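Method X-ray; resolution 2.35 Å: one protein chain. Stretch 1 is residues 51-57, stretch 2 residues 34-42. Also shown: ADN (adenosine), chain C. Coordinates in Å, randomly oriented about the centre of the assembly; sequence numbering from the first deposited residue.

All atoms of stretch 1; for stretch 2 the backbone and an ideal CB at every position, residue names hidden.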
# COMPACT_ATOMS: atom_id res chain seq x y z
N ILE A 51 -11.41 13.40 30.36
CA ILE A 51 -10.10 13.72 29.85
C ILE A 51 -10.30 13.61 28.37
O ILE A 51 -10.50 12.51 27.85
CB ILE A 51 -8.99 12.76 30.33
CG1 ILE A 51 -9.03 12.59 31.86
CG2 ILE A 51 -7.63 13.30 29.87
CD1 ILE A 51 -8.47 13.78 32.64
N TRP A 52 -10.31 14.75 27.70
CA TRP A 52 -10.55 14.75 26.27
C TRP A 52 -9.33 14.16 25.59
O TRP A 52 -8.21 14.27 26.10
CB TRP A 52 -10.90 16.15 25.74
CG TRP A 52 -12.32 16.52 26.05
CD1 TRP A 52 -12.81 17.06 27.22
CD2 TRP A 52 -13.46 16.35 25.19
NE1 TRP A 52 -14.17 17.24 27.13
CE2 TRP A 52 -14.59 16.81 25.90
CE3 TRP A 52 -13.63 15.87 23.90
CZ2 TRP A 52 -15.87 16.80 25.34
CZ3 TRP A 52 -14.89 15.85 23.35
CH2 TRP A 52 -15.99 16.31 24.06
N GLY A 53 -9.61 13.45 24.50
CA GLY A 53 -8.62 12.87 23.61
C GLY A 53 -7.75 13.94 22.98
O GLY A 53 -8.19 15.06 22.83
N TYR A 54 -6.50 13.60 22.65
CA TYR A 54 -5.61 14.56 21.99
C TYR A 54 -6.05 14.58 20.57
O TYR A 54 -6.24 13.53 19.99
CB TYR A 54 -4.13 14.17 22.07
CG TYR A 54 -3.24 15.32 21.74
CD1 TYR A 54 -2.68 15.46 20.49
CD2 TYR A 54 -2.96 16.26 22.68
CE1 TYR A 54 -1.85 16.54 20.18
CE2 TYR A 54 -2.11 17.33 22.39
CZ TYR A 54 -1.59 17.47 21.13
OH TYR A 54 -0.77 18.51 20.88
N PRO A 55 -6.34 15.77 20.03
CA PRO A 55 -6.94 15.93 18.71
C PRO A 55 -5.90 15.77 17.57
O PRO A 55 -4.70 15.94 17.79
CB PRO A 55 -7.52 17.34 18.78
CG PRO A 55 -6.60 18.07 19.65
CD PRO A 55 -6.08 17.07 20.66
N HIS A 56 -6.39 15.39 16.39
CA HIS A 56 -5.55 15.08 15.23
C HIS A 56 -4.86 16.34 14.74
O HIS A 56 -5.50 17.37 14.57
CB HIS A 56 -6.41 14.45 14.10
CG HIS A 56 -6.95 13.08 14.43
ND1 HIS A 56 -6.14 11.98 14.66
CD2 HIS A 56 -8.23 12.65 14.61
CE1 HIS A 56 -6.90 10.93 14.96
NE2 HIS A 56 -8.17 11.31 14.93
N ILE A 57 -3.55 16.28 14.52
CA ILE A 57 -2.85 17.39 13.84
C ILE A 57 -2.69 17.08 12.34
O ILE A 57 -2.16 16.06 11.97
CB ILE A 57 -1.45 17.62 14.44
CG1 ILE A 57 -1.53 17.63 15.97
CG2 ILE A 57 -0.81 18.88 13.82
CD1 ILE A 57 -0.25 18.08 16.69
N UNK A 34 -12.72 4.90 18.88
CA UNK A 34 -12.59 5.63 17.62
C UNK A 34 -13.19 7.01 17.76
O UNK A 34 -13.92 7.28 18.73
CB UNK A 34 -13.26 4.87 16.47
N UNK A 35 -12.93 7.85 16.77
CA UNK A 35 -13.66 9.09 16.59
C UNK A 35 -15.13 8.76 16.48
O UNK A 35 -15.52 7.74 15.90
CB UNK A 35 -13.17 9.86 15.36
N UNK A 36 -15.95 9.61 17.07
CA UNK A 36 -17.40 9.49 16.94
C UNK A 36 -18.04 10.87 17.10
O UNK A 36 -17.92 11.50 18.17
CB UNK A 36 -17.96 8.51 17.97
N UNK A 37 -18.69 11.34 16.04
CA UNK A 37 -19.45 12.59 16.06
C UNK A 37 -18.63 13.71 16.73
O UNK A 37 -19.08 14.34 17.71
CB UNK A 37 -20.78 12.39 16.79
N UNK A 38 -17.41 13.91 16.20
CA UNK A 38 -16.47 14.98 16.63
C UNK A 38 -15.78 14.77 17.99
O UNK A 38 -14.89 15.55 18.33
CB UNK A 38 -17.23 16.31 16.69
N UNK A 39 -16.18 13.74 18.76
CA UNK A 39 -15.45 13.35 19.98
C UNK A 39 -14.20 12.62 19.58
O UNK A 39 -14.25 11.51 19.07
CB UNK A 39 -16.31 12.48 20.90
N UNK A 40 -13.04 13.24 19.79
CA UNK A 40 -11.84 12.52 19.35
C UNK A 40 -11.61 11.21 20.14
O UNK A 40 -11.93 11.13 21.33
CB UNK A 40 -10.62 13.43 19.49
N UNK A 41 -11.17 10.19 19.40
CA UNK A 41 -10.59 8.94 19.94
C UNK A 41 -9.63 9.20 21.10
O UNK A 41 -8.83 10.10 21.05
CB UNK A 41 -9.85 8.18 18.83
N UNK A 42 -9.68 8.38 22.13
CA UNK A 42 -8.81 8.55 23.27
C UNK A 42 -9.51 9.25 24.41
O UNK A 42 -9.01 9.28 25.54
CB UNK A 42 -7.56 9.33 22.87
O5' ADN C . -0.20 13.85 15.94
C5' ADN C . 1.10 14.37 16.21
C4' ADN C . 1.73 13.60 17.37
O4' ADN C . 3.13 13.97 17.56
C3' ADN C . 1.02 13.93 18.68
O3' ADN C . -0.09 13.10 18.99
C2' ADN C . 2.13 13.84 19.72
O2' ADN C . 2.07 12.61 20.42
C1' ADN C . 3.45 13.94 18.96
N9 ADN C . 4.23 15.15 19.27
C8 ADN C . 5.58 15.17 19.41
N7 ADN C . 6.05 16.40 19.68
C5 ADN C . 4.96 17.21 19.68
C6 ADN C . 4.76 18.65 19.86
N6 ADN C . 5.86 19.42 20.11
N1 ADN C . 3.48 19.14 19.83
C2 ADN C . 2.42 18.31 19.57
N3 ADN C . 2.55 16.97 19.36
C4 ADN C . 3.77 16.39 19.42

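Position 34 lies beyond the reach of stretch 1: nothing there comes within 5.5 Å of its ideal CB, so this contact sets no rule and almost any side chain would serve. The deposited residue is Asp34, which makes no contact across the gap.

Position 35 is more telling. Its CA-to-CB bond points toward stretch 1, and the ideal CB stands 5.2 Å from NE2 of His56. That gap suits a short side chain ending in an acceptor, with Asp or Asn the natural candidates; a Ser would probably fall short. The residue is Asp35, and its OD2 accepts a hydrogen bond from His56 NE2 at 3.2 Å, lying at the edge of the imidazole, near the ring plane where a nitrogen can donate. The N-H...acceptor angle of 137° is far from straight. The other carboxylate oxygen turns back into its own stretch, where Asp35 OD1 accepts from the backbone N of position 41 at 2.9 Å, nearly linear at 175°. One carboxylate thus braces its own loop while holding the histidine.

Positions 36, 37 and 38 swing away from the contact in a type I' turn from 36 to 39, closed by backbone hydrogen bonds in both directions between its ends. Stretch 1 places no demand on these side chains. The backbone does: 37 and 38 both have positive phi, at 46° and 73°, which favours Gly, Asn or Asp, though other residues can adopt it. The deposited residues are Tyr36, Lys37 and Asp38, none touching stretch 1.

At position 39 the CA-to-CB bond runs sideways, yet the ideal CB is 4.4 Å from CZ3 of Trp52. An apolar side chain long enough to follow the indole is called for: Ile, Leu or Met. Ile39, with both chi angles m, brings CD1 to 3.4 Å from Trp52 CH2, packing at the edge of the ring rather than on its face.

Position 40 points toward stretch 1, its ideal CB 4.4 Å from both Gly53 O and Tyr54 O and 4.5 Å from Pro55 CA. A compact apolar group fits; Val, Ala and Pro are plausible, and a phi of -65° admits proline. Pro40 sets CD 3.8 Å from Trp52 CE3, again at the ring edge, and CG 3.8 Å from Gly53 O.

Position 41 points sideways, its CB 5.3 Å from His56 NE2, so many long or polar residues would do. Arg41 extends with its first three chi angles t and leaves the contact to its backbone: a water donates to Arg41 O at 2.6 Å and to Tyr54 O at 2.7 Å, bridging two carbonyls that cannot bond each other.

Position 42 has phi 99° and psi -12°, where a CB would jam against the preceding carbonyl oxygen; that alone asks for glycine. An ideal CB here would point toward stretch 1, 3.8 Å from Gly53 CA, so stretch 1 alone would not forbid a small side chain; the backbone angles do. The residue is Gly42, its CA 4.3 Å from Gly53 CA. Across the gap it is Gly53 that must lack a side chain here, since an ideal CB on Gly53 would fall 2.5 Å from Arg41 O, a clash.

Stretch 2 34-42: DDYKDIPRG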
# COMPACT_ATOMS: atom_id res chain seq x y z
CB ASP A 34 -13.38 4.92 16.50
CG ASP A 34 -12.57 3.84 15.80
OD1 ASP A 34 -11.32 3.98 15.66
OD2 ASP A 34 -13.20 2.84 15.38
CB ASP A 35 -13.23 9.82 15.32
CG ASP A 35 -11.80 10.31 15.38
OD1 ASP A 35 -11.28 10.55 16.48
OD2 ASP A 35 -11.18 10.43 14.31
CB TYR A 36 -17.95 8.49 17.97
CG TYR A 36 -19.43 8.16 17.79
CD1 TYR A 36 -20.33 8.32 18.84
CD2 TYR A 36 -19.93 7.68 16.56
CE1 TYR A 36 -21.69 8.02 18.68
CE2 TYR A 36 -21.28 7.38 16.39
CZ TYR A 36 -22.16 7.55 17.45
OH TYR A 36 -23.51 7.26 17.31
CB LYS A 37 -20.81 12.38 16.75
CG LYS A 37 -22.02 12.23 15.79
CD LYS A 37 -23.31 12.88 16.36
CE LYS A 37 -24.07 13.72 15.30
NZ LYS A 37 -23.22 14.82 14.71
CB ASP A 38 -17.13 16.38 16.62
CG ASP A 38 -17.98 16.62 15.38
OD1 ASP A 38 -19.07 17.22 15.52
OD2 ASP A 38 -17.58 16.20 14.28
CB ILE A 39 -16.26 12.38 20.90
CG1 ILE A 39 -17.63 12.97 21.28
CG2 ILE A 39 -15.45 11.98 22.15
CD1 ILE A 39 -17.57 14.38 21.76
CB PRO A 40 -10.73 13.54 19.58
CG PRO A 40 -11.22 14.43 20.62
CD PRO A 40 -12.72 14.48 20.50
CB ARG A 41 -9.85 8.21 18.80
CG ARG A 41 -8.87 7.14 19.24
CD ARG A 41 -8.37 6.27 18.08
NE ARG A 41 -7.50 5.21 18.60
CZ ARG A 41 -6.17 5.30 18.76
NH1 ARG A 41 -5.51 6.41 18.41
NH2 ARG A 41 -5.50 4.26 19.28
O HOH W 1 -7.53 11.33 19.18
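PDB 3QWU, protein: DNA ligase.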